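Local coordinates for protein TbpB (Actinobacillus pleuropneumoniae, PDB 3HOL) that probably binds host transferrin at the bacterial surface, as the lipoprotein part of a receptor for iron acquisition, at residues D277-L283 with N356-G362; N145-T150 with D163-H169; N205-A211 with S233-Y239. All coordinates share one frame; numbering follows the deposited sequence.

Contact 1 of 3, residues D277-L283 with N356-G362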
loop_
_atom_site.group_PDB
_atom_site.type_symbol
_atom_site.label_atom_id
_atom_site.label_comp_id
_atom_site.label_asym_id
_atom_site.label_seq_id
_atom_site.Cartn_x
_atom_site.Cartn_y
_atom_site.Cartn_z
ATOM N N ASP A 277 -6.838 -1.324 -7.005
ATOM C CA ASP A 277 -7.623 -0.080 -6.998
ATOM C C ASP A 277 -7.823 0.317 -5.542
ATOM O O ASP A 277 -8.118 -0.538 -4.719
ATOM C CB ASP A 277 -9.011 -0.275 -7.649
ATOM C CG ASP A 277 -8.926 -0.627 -9.137
ATOM O OD1 ASP A 277 -8.082 -0.020 -9.822
ATOM O OD2 ASP A 277 -9.675 -1.544 -9.590
ATOM N N ALA A 278 -7.678 1.601 -5.236
ATOM C CA ALA A 278 -8.001 2.129 -3.913
ATOM C C ALA A 278 -8.144 3.635 -4.059
ATOM O O ALA A 278 -7.148 4.353 -4.208
ATOM C CB ALA A 278 -6.889 1.783 -2.852
ATOM N N SER A 279 -9.386 4.101 -4.091
ATOM C CA SER A 279 -9.641 5.524 -4.268
ATOM C C SER A 279 -10.862 5.934 -3.500
ATOM O O SER A 279 -11.627 5.094 -3.024
ATOM C CB SER A 279 -9.743 5.931 -5.753
ATOM O OG SER A 279 -10.699 5.149 -6.400
ATOM N N LYS A 280 -11.006 7.244 -3.370
ATOM C CA LYS A 280 -12.022 7.863 -2.563
ATOM C C LYS A 280 -12.627 9.001 -3.382
ATOM O O LYS A 280 -11.897 9.810 -3.957
ATOM C CB LYS A 280 -11.379 8.364 -1.266
ATOM C CG LYS A 280 -12.254 9.280 -0.392
ATOM C CD LYS A 280 -11.628 9.490 0.985
ATOM C CE LYS A 280 -10.360 10.334 0.916
ATOM N NZ LYS A 280 -10.748 11.776 0.804
ATOM N N ILE A 281 -13.954 9.033 -3.449
ATOM C CA ILE A 281 -14.693 10.122 -4.083
ATOM C C ILE A 281 -15.257 11.011 -2.981
ATOM O O ILE A 281 -16.012 10.552 -2.133
ATOM C CB ILE A 281 -15.859 9.628 -4.950
ATOM C CG1 ILE A 281 -15.360 8.729 -6.082
ATOM C CG2 ILE A 281 -16.677 10.867 -5.510
ATOM C CD1 ILE A 281 -16.456 7.924 -6.800
ATOM N N ASP A 282 -14.875 12.276 -2.985
ATOM C CA ASP A 282 -15.372 13.246 -2.009
ATOM C C ASP A 282 -16.770 13.733 -2.459
ATOM O O ASP A 282 -16.908 14.265 -3.550
ATOM C CB ASP A 282 -14.366 14.401 -1.917
ATOM C CG ASP A 282 -14.812 15.490 -1.001
ATOM O OD1 ASP A 282 -14.181 15.671 0.054
ATOM O OD2 ASP A 282 -15.792 16.182 -1.341
ATOM N N LEU A 283 -17.801 13.535 -1.629
ATOM C CA LEU A 283 -19.173 13.843 -2.054
ATOM C C LEU A 283 -19.591 15.317 -1.932
ATOM O O LEU A 283 -20.707 15.675 -2.336
ATOM C CB LEU A 283 -20.190 12.926 -1.377
ATOM C CG LEU A 283 -20.012 11.465 -1.781
ATOM C CD1 LEU A 283 -20.795 10.546 -0.868
ATOM C CD2 LEU A 283 -20.352 11.223 -3.254
ATOM N N ASN A 356 -18.864 13.679 3.866
ATOM C CA ASN A 356 -19.202 12.367 3.397
ATOM C C ASN A 356 -18.438 12.078 2.098
ATOM O O ASN A 356 -18.219 12.974 1.289
ATOM C CB ASN A 356 -20.732 12.270 3.219
ATOM C CG ASN A 356 -21.206 10.857 2.978
ATOM O OD1 ASN A 356 -20.613 9.885 3.466
ATOM N ND2 ASN A 356 -22.290 10.725 2.207
ATOM N N SER A 357 -18.025 10.821 1.928
ATOM C CA SER A 357 -17.282 10.368 0.744
ATOM C C SER A 357 -17.586 8.882 0.456
ATOM O O SER A 357 -18.205 8.195 1.284
ATOM C CB SER A 357 -15.768 10.596 0.930
ATOM O OG SER A 357 -15.270 9.783 1.980
ATOM N N LEU A 358 -17.146 8.399 -0.709
ATOM C CA LEU A 358 -17.250 6.978 -1.040
ATOM C C LEU A 358 -15.841 6.400 -1.241
ATOM O O LEU A 358 -14.928 7.144 -1.550
ATOM C CB LEU A 358 -18.060 6.799 -2.322
ATOM C CG LEU A 358 -19.459 7.427 -2.290
ATOM C CD1 LEU A 358 -20.005 7.435 -3.736
ATOM C CD2 LEU A 358 -20.358 6.614 -1.402
ATOM N N PHE A 359 -15.675 5.087 -1.066
ATOM C CA PHE A 359 -14.390 4.460 -1.349
ATOM C C PHE A 359 -14.609 3.131 -2.064
ATOM O O PHE A 359 -15.670 2.475 -1.895
ATOM C CB PHE A 359 -13.558 4.263 -0.057
ATOM C CG PHE A 359 -14.127 3.229 0.888
ATOM C CD1 PHE A 359 -13.827 1.878 0.742
ATOM C CD2 PHE A 359 -15.004 3.618 1.921
ATOM C CE1 PHE A 359 -14.379 0.920 1.613
ATOM C CE2 PHE A 359 -15.570 2.665 2.799
ATOM C CZ PHE A 359 -15.266 1.327 2.649
ATOM N N LEU A 360 -13.615 2.752 -2.864
ATOM C CA LEU A 360 -13.568 1.414 -3.452
ATOM C C LEU A 360 -12.137 0.911 -3.413
ATOM O O LEU A 360 -11.219 1.638 -3.809
ATOM C CB LEU A 360 -14.076 1.420 -4.904
ATOM C CG LEU A 360 -14.146 -0.026 -5.443
ATOM C CD1 LEU A 360 -15.488 -0.321 -6.085
ATOM C CD2 LEU A 360 -12.958 -0.371 -6.407
ATOM N N GLN A 361 -11.955 -0.324 -2.964
ATOM C CA GLN A 361 -10.665 -0.995 -3.030
ATOM C C GLN A 361 -10.820 -2.391 -3.630
ATOM O O GLN A 361 -11.790 -3.074 -3.364
ATOM C CB GLN A 361 -10.027 -1.079 -1.630
ATOM C CG GLN A 361 -10.025 0.287 -0.865
ATOM C CD GLN A 361 -9.009 0.283 0.300
ATOM O OE1 GLN A 361 -8.177 1.202 0.427
ATOM N NE2 GLN A 361 -9.030 -0.774 1.103
ATOM N N GLY A 362 -9.853 -2.820 -4.434
ATOM C CA GLY A 362 -9.935 -4.147 -5.027
ATOM C C GLY A 362 -8.539 -4.688 -5.315
ATOM O O GLY A 362 -7.597 -3.908 -5.540
HETATM O O HOH W 1 -10.941 2.662 -6.560
#
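L283 and L358 each hold CG beside the backbone N and opposite the carbonyl carbon (chi1 -64° and -56°), which brings their branched ends together at about a right angle, L283 CD1 lying 3.7 Å from L358 CG. The contact is an antiparallel strand pair of the C-lobe handle domain, 277-282 running against 356-362. Three hydrogen-bonded pairs, D277-G362, S279-L360 and I281-L358, each give two backbone bonds, the shortest from L358 N to I281 O at 2.8 Å. Just past the end of the first strand the pairing gains one more bond, L283 N to N356 O, 3.0 Å. There L283 and N356 lie alongside each other and point the same way, with L283 CD1 3.4 Å from N356 ND2; Q385 of strand 375-387 touches both, joining this end of the handle to the neighbouring barrel.

On the face carrying A278, K280 and Q361, the aliphatic part of K280 passes S357 OG, CD at 3.8 Å, while Q361 turns OE1 against A278 CB (3.6 Å); the S357 hydroxyl is bonded to L344 O and Q361 NE2 to V299 O. The other face carries D277, whose buried carboxylate meets R274, R364 and the Y477 hydroxyl, surroundings that would favour its ionised form, and next to it S279 OG, which is hydrogen-bonded to Q487 NE2 and close to a water, at a modelled separation too short to be relied on. That water gives a bond of 2.9 Å to L360 O, the same oxygen that receives S279 N almost head-on.

Contact 2 of 3, residues N145-T150 with D163-H169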
loop_
_atom_site.group_PDB
_atom_site.type_symbol
_atom_site.label_atom_id
_atom_site.label_comp_id
_atom_site.label_asym_id
_atom_site.label_seq_id
_atom_site.Cartn_x
_atom_site.Cartn_y
_atom_site.Cartn_z
ATOM N N ASN A 145 40.807 3.790 12.677
ATOM C CA ASN A 145 40.730 5.208 12.353
ATOM C C ASN A 145 40.686 5.472 10.840
ATOM O O ASN A 145 40.275 6.547 10.432
ATOM C CB ASN A 145 41.900 5.980 12.995
ATOM C CG ASN A 145 41.791 6.101 14.529
ATOM O OD1 ASN A 145 40.696 6.124 15.130
ATOM N ND2 ASN A 145 42.948 6.228 15.163
ATOM N N ASP A 146 41.120 4.521 10.012
ATOM C CA ASP A 146 41.027 4.748 8.555
ATOM C C ASP A 146 39.644 4.356 8.021
ATOM O O ASP A 146 39.285 4.728 6.890
ATOM C CB ASP A 146 42.098 3.987 7.789
ATOM C CG ASP A 146 43.522 4.316 8.275
ATOM O OD1 ASP A 146 43.725 5.425 8.764
ATOM O OD2 ASP A 146 44.412 3.460 8.135
ATOM N N ASP A 147 38.886 3.620 8.841
ATOM C CA ASP A 147 37.565 3.065 8.434
ATOM C C ASP A 147 36.392 3.894 8.926
ATOM O O ASP A 147 35.419 4.071 8.167
ATOM C CB ASP A 147 37.376 1.626 8.922
ATOM C CG ASP A 147 38.286 0.659 8.232
ATOM O OD1 ASP A 147 38.000 0.320 7.070
ATOM O OD2 ASP A 147 39.300 0.245 8.850
ATOM N N TYR A 148 36.468 4.373 10.177
ATOM C CA TYR A 148 35.326 5.053 10.843
ATOM C C TYR A 148 35.722 6.334 11.589
ATOM O O TYR A 148 36.899 6.494 11.987
ATOM C CB TYR A 148 34.628 4.110 11.827
ATOM C CG TYR A 148 34.257 2.774 11.219
ATOM C CD1 TYR A 148 33.163 2.669 10.348
ATOM C CD2 TYR A 148 34.988 1.616 11.515
ATOM C CE1 TYR A 148 32.801 1.449 9.777
ATOM C CE2 TYR A 148 34.635 0.357 10.918
ATOM C CZ TYR A 148 33.531 0.303 10.072
ATOM O OH TYR A 148 33.161 -0.882 9.484
ATOM N N TYR A 149 34.749 7.221 11.770
ATOM C CA TYR A 149 34.967 8.479 12.489
ATOM C C TYR A 149 34.773 8.325 14.002
ATOM O O TYR A 149 34.522 9.315 14.711
ATOM C CB TYR A 149 34.029 9.581 11.969
ATOM C CG TYR A 149 34.151 9.936 10.511
ATOM C CD1 TYR A 149 35.202 10.722 10.039
ATOM C CD2 TYR A 149 33.163 9.533 9.603
ATOM C CE1 TYR A 149 35.295 11.052 8.684
ATOM C CE2 TYR A 149 33.240 9.847 8.271
ATOM C CZ TYR A 149 34.300 10.615 7.816
ATOM O OH TYR A 149 34.315 10.916 6.486
ATOM N N THR A 150 34.857 7.102 14.511
ATOM C CA THR A 150 34.666 6.864 15.952
ATOM C C THR A 150 35.555 5.692 16.383
ATOM O O THR A 150 36.138 5.041 15.535
ATOM C CB THR A 150 33.136 6.620 16.290
ATOM O OG1 THR A 150 32.911 6.695 17.714
ATOM C CG2 THR A 150 32.640 5.295 15.711
ATOM N N ASP A 163 28.740 6.385 10.098
ATOM C CA ASP A 163 30.072 6.498 10.731
ATOM C C ASP A 163 31.234 6.194 9.794
ATOM O O ASP A 163 32.382 6.468 10.149
ATOM C CB ASP A 163 30.160 5.589 11.986
ATOM C CG ASP A 163 29.156 5.991 13.070
ATOM O OD1 ASP A 163 29.010 7.218 13.318
ATOM O OD2 ASP A 163 28.530 5.083 13.701
ATOM N N ALA A 164 30.978 5.592 8.621
ATOM C CA ALA A 164 32.092 5.052 7.829
ATOM C C ALA A 164 32.752 6.173 7.001
ATOM O O ALA A 164 32.059 7.056 6.486
ATOM C CB ALA A 164 31.609 3.901 6.889
ATOM N N LYS A 165 34.068 6.122 6.837
ATOM C CA LYS A 165 34.763 7.044 5.916
ATOM C C LYS A 165 34.593 6.591 4.456
ATOM O O LYS A 165 34.852 5.415 4.114
ATOM C CB LYS A 165 36.254 7.128 6.265
ATOM C CG LYS A 165 36.532 7.599 7.709
ATOM C CD LYS A 165 38.017 8.030 7.933
ATOM C CE LYS A 165 38.177 8.611 9.325
ATOM N NZ LYS A 165 39.591 9.025 9.547
ATOM N N PRO A 166 34.139 7.509 3.587
ATOM C CA PRO A 166 33.891 7.168 2.181
ATOM C C PRO A 166 35.140 6.636 1.451
ATOM O O PRO A 166 35.019 5.845 0.529
ATOM C CB PRO A 166 33.408 8.484 1.578
ATOM C CG PRO A 166 32.911 9.255 2.724
ATOM C CD PRO A 166 33.783 8.904 3.869
ATOM N N ALA A 167 36.331 6.980 1.922
ATOM C CA ALA A 167 37.553 6.459 1.298
ATOM C C ALA A 167 37.601 4.932 1.382
ATOM O O ALA A 167 38.171 4.276 0.500
ATOM C CB ALA A 167 38.815 7.068 1.971
ATOM N N LYS A 168 37.021 4.350 2.430
ATOM C CA LYS A 168 37.089 2.900 2.591
ATOM C C LYS A 168 35.737 2.151 2.516
ATOM O O LYS A 168 35.716 0.930 2.424
ATOM C CB LYS A 168 37.851 2.536 3.870
ATOM C CG LYS A 168 39.373 2.907 3.774
ATOM C CD LYS A 168 40.184 2.187 4.840
ATOM C CE LYS A 168 40.247 0.690 4.609
ATOM N NZ LYS A 168 40.757 -0.017 5.838
ATOM N N HIS A 169 34.629 2.879 2.587
ATOM C CA HIS A 169 33.295 2.248 2.583
ATOM C C HIS A 169 32.304 3.033 1.757
ATOM O O HIS A 169 32.193 4.255 1.905
ATOM C CB HIS A 169 32.812 2.101 4.012
ATOM C CG HIS A 169 33.672 1.179 4.813
ATOM N ND1 HIS A 169 34.621 1.627 5.715
ATOM C CD2 HIS A 169 33.805 -0.165 4.767
ATOM C CE1 HIS A 169 35.273 0.591 6.219
ATOM N NE2 HIS A 169 34.811 -0.508 5.649
#
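Y148 and A164 face each other at a single backbone bridge, their CA atoms 4.4 Å apart. Two bonds frame it: K165 N reaches D147 O at 2.8 Å in a nearly straight line (173° at the hydrogen), and Y149 N gives to D163 O at 3.0 Å. Residues 145-147 have helical backbone angles without helical bonding. Opposite them, P166 and A167 form the corner of a type I turn in which K165 O takes both K168 N and H169 N, and the carbonyls of that corner point to K191 NZ, weakly in the case of A167.

K165 lies across the other segment. Fully extended beyond CG, it passes the carbonyls of D146 and D147 and sets NZ 2.7 Å from N145 O, meeting that C=O head-on (175°). On the way its CG sits over one face of the Y149 ring, 3.8 Å from the centroid, a CH-pi contact. The same tyrosine brings its OH to P166 CD, at 3.3 Å.

Both segments belong to the long connection between strands 119-133 and 171-178 of the N-lobe barrel, which folds back here with neither helix nor regular strand.

On the other side of the bridge, Y148 packs CE1 against A164 CB (4.0 Å), with D163 O at its ring edge; I153 and L159 also touch it. The H169 ring is nearly parallel to that of Y148, 8° between planes, but slid so far that they barely overlap. D163 turns its carboxylate to K100 NZ and V160 N. At the more exposed end K168 NZ makes a salt bridge to the D147 carboxylate, although the position of D147 OD1 is less certain.

Contact 3 of 3, residues N205-A211 with S233-Y239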
loop_
_atom_site.group_PDB
_atom_site.type_symbol
_atom_site.label_atom_id
_atom_site.label_comp_id
_atom_site.label_asym_id
_atom_site.label_seq_id
_atom_site.Cartn_x
_atom_site.Cartn_y
_atom_site.Cartn_z
ATOM N N ASN A 205 1.905 -4.836 -3.730
ATOM C CA ASN A 205 3.039 -3.981 -4.114
ATOM C C ASN A 205 4.205 -4.145 -3.140
ATOM O O ASN A 205 5.071 -3.276 -3.055
ATOM C CB ASN A 205 2.642 -2.499 -4.308
ATOM C CG ASN A 205 1.925 -1.924 -3.104
ATOM O OD1 ASN A 205 2.249 -2.271 -1.976
ATOM N ND2 ASN A 205 0.913 -1.078 -3.339
ATOM N N ARG A 206 4.231 -5.269 -2.413
ATOM C CA ARG A 206 5.296 -5.500 -1.429
ATOM C C ARG A 206 6.143 -6.709 -1.816
ATOM O O ARG A 206 5.761 -7.511 -2.683
ATOM C CB ARG A 206 4.713 -5.693 -0.003
ATOM C CG ARG A 206 3.740 -4.603 0.453
ATOM C CD ARG A 206 4.400 -3.245 0.511
ATOM N NE ARG A 206 5.283 -3.121 1.660
ATOM C CZ ARG A 206 5.764 -1.959 2.101
ATOM N NH1 ARG A 206 5.444 -0.829 1.482
ATOM N NH2 ARG A 206 6.575 -1.913 3.164
ATOM N N PHE A 207 7.337 -6.803 -1.235
ATOM C CA PHE A 207 8.123 -8.012 -1.391
ATOM C C PHE A 207 8.555 -8.498 -0.013
ATOM O O PHE A 207 8.803 -7.678 0.900
ATOM C CB PHE A 207 9.310 -7.816 -2.359
ATOM C CG PHE A 207 10.052 -6.533 -2.139
ATOM C CD1 PHE A 207 11.096 -6.468 -1.238
ATOM C CD2 PHE A 207 9.638 -5.348 -2.768
ATOM C CE1 PHE A 207 11.766 -5.240 -0.986
ATOM C CE2 PHE A 207 10.297 -4.159 -2.546
ATOM C CZ PHE A 207 11.382 -4.110 -1.637
ATOM N N THR A 208 8.629 -9.836 0.143
ATOM C CA THR A 208 9.105 -10.457 1.391
ATOM C C THR A 208 10.103 -11.558 1.098
ATOM O O THR A 208 9.974 -12.321 0.096
ATOM C CB THR A 208 7.940 -11.088 2.206
ATOM O OG1 THR A 208 7.233 -12.001 1.369
ATOM C CG2 THR A 208 6.942 -10.030 2.653
ATOM N N GLY A 209 11.114 -11.682 1.955
ATOM C CA GLY A 209 12.129 -12.673 1.682
ATOM C C GLY A 209 13.244 -12.694 2.699
ATOM O O GLY A 209 12.987 -12.513 3.894
ATOM N N ALA A 210 14.483 -12.866 2.209
ATOM C CA ALA A 210 15.628 -13.107 3.058
ATOM C C ALA A 210 16.881 -12.384 2.596
ATOM O O ALA A 210 17.081 -12.161 1.391
ATOM C CB ALA A 210 15.885 -14.647 3.153
ATOM N N ALA A 211 17.755 -12.029 3.541
ATOM C CA ALA A 211 19.096 -11.548 3.160
ATOM C C ALA A 211 20.072 -12.616 3.627
ATOM O O ALA A 211 19.971 -13.096 4.771
ATOM C CB ALA A 211 19.426 -10.187 3.835
ATOM N N SER A 233 13.791 -11.672 7.554
ATOM C CA SER A 233 12.782 -10.615 7.721
ATOM C C SER A 233 13.011 -9.448 6.759
ATOM O O SER A 233 12.914 -8.265 7.132
ATOM C CB SER A 233 12.738 -10.121 9.177
ATOM O OG SER A 233 14.010 -9.564 9.555
ATOM N N LEU A 234 13.328 -9.773 5.515
ATOM C CA LEU A 234 13.427 -8.729 4.500
ATOM C C LEU A 234 12.015 -8.402 4.034
ATOM O O LEU A 234 11.271 -9.298 3.618
ATOM C CB LEU A 234 14.273 -9.197 3.304
ATOM C CG LEU A 234 14.601 -8.068 2.297
ATOM C CD1 LEU A 234 16.015 -8.252 1.704
ATOM C CD2 LEU A 234 13.589 -8.026 1.192
ATOM N N GLU A 235 11.648 -7.127 4.065
ATOM C CA GLU A 235 10.309 -6.711 3.610
ATOM C C GLU A 235 10.436 -5.319 3.099
ATOM O O GLU A 235 11.082 -4.441 3.760
ATOM C CB GLU A 235 9.258 -6.757 4.754
ATOM C CG GLU A 235 7.737 -6.748 4.326
ATOM C CD GLU A 235 7.142 -5.380 3.928
ATOM O OE1 GLU A 235 7.749 -4.299 4.205
ATOM O OE2 GLU A 235 6.012 -5.374 3.344
ATOM N N GLY A 236 9.812 -5.076 1.942
ATOM C CA GLY A 236 9.776 -3.699 1.425
ATOM C C GLY A 236 8.649 -3.514 0.447
ATOM O O GLY A 236 7.798 -4.368 0.362
ATOM N N GLY A 237 8.653 -2.394 -0.279
ATOM C CA GLY A 237 7.578 -2.103 -1.204
ATOM C C GLY A 237 8.069 -1.406 -2.457
ATOM O O GLY A 237 9.193 -0.848 -2.480
ATOM N N PHE A 238 7.228 -1.476 -3.489
ATOM C CA PHE A 238 7.376 -0.665 -4.669
ATOM C C PHE A 238 6.560 0.569 -4.501
ATOM O O PHE A 238 5.436 0.507 -4.046
ATOM C CB PHE A 238 6.911 -1.448 -5.897
ATOM C CG PHE A 238 7.769 -2.655 -6.175
ATOM C CD1 PHE A 238 9.055 -2.486 -6.734
ATOM C CD2 PHE A 238 7.314 -3.935 -5.860
ATOM C CE1 PHE A 238 9.863 -3.581 -7.010
ATOM C CE2 PHE A 238 8.134 -5.058 -6.109
ATOM C CZ PHE A 238 9.423 -4.858 -6.708
ATOM N N TYR A 239 7.155 1.697 -4.860
ATOM C CA TYR A 239 6.514 2.994 -4.692
ATOM C C TYR A 239 6.606 3.779 -6.018
ATOM O O TYR A 239 7.443 3.492 -6.868
ATOM C CB TYR A 239 7.228 3.781 -3.605
ATOM C CG TYR A 239 7.202 3.164 -2.211
ATOM C CD1 TYR A 239 6.266 3.583 -1.271
ATOM C CD2 TYR A 239 8.155 2.217 -1.823
ATOM C CE1 TYR A 239 6.252 3.062 0.028
ATOM C CE2 TYR A 239 8.157 1.672 -0.511
ATOM C CZ TYR A 239 7.197 2.122 0.413
ATOM O OH TYR A 239 7.155 1.636 1.713
HETATM O O HOH W 2 4.467 -0.419 -1.372
#
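The F207 ring lies with one face over the backbone of G236, whose CA makes a CH-pi contact 3.8 Å from the ring centroid. L234 CD2 meets the edge of that ring in its plane, also at 3.8 Å from F207 CD1. Another edge is directed at the face of F238, an edge-to-face pair with centroids 5.2 Å apart and planes at 64°. F207 CG stands between its backbone N and carbonyl carbon (chi1 44°), which folds the ring across the neighbouring strand, where G236 has no side chain to hinder it.

The guanidinium of R206, on the opposite side of the sheet, has one face over G236 C and G237 N, and its edge is taken by E235. Bends at chi2 and chi3 curl the arginine back so that NE gives to E235 OE2 and NH2 to E235 OE1, each at 2.9 Å, in a side-on pair nearly coplanar with the carboxylate. NH1 turns to Y239 OH at 3.0 Å, with that ring steeply inclined to the guanidinium, and also gives to a water that reaches F238 O.

Strands 206-213 and 231-239 are antiparallel neighbours in the N-lobe barrel. M246, A200 and I202 of the flanking strands line the F207 and F238 side, whereas P26 packs on R206.

All three guanidinium nitrogens thus have an acceptor in a buried setting, and E235 is held through both oxygens; this pairing would favour the ionised form of each residue and fix the rotation of both planar groups.

The three contacts follow one another along the chain in the order 2, 3, 1. Contacts 2 and 3 both belong to the N-lobe barrel, one in a long loop and the other in its wall, with centres about 29 Å apart and nearest atoms about 18 Å apart. Contact 1 lies in the C-lobe handle and comes within about 8 Å of contact 3, nearest atoms, without touching it. N293 connects these two: its carbonyl takes N205 ND2, and A278 and Q361 pack on it. N205 also touches I275 and I276, on the strand that runs into 277-283. Contact 2 is remote from contact 1, centres about 50 Å apart, across the middle of the molecule.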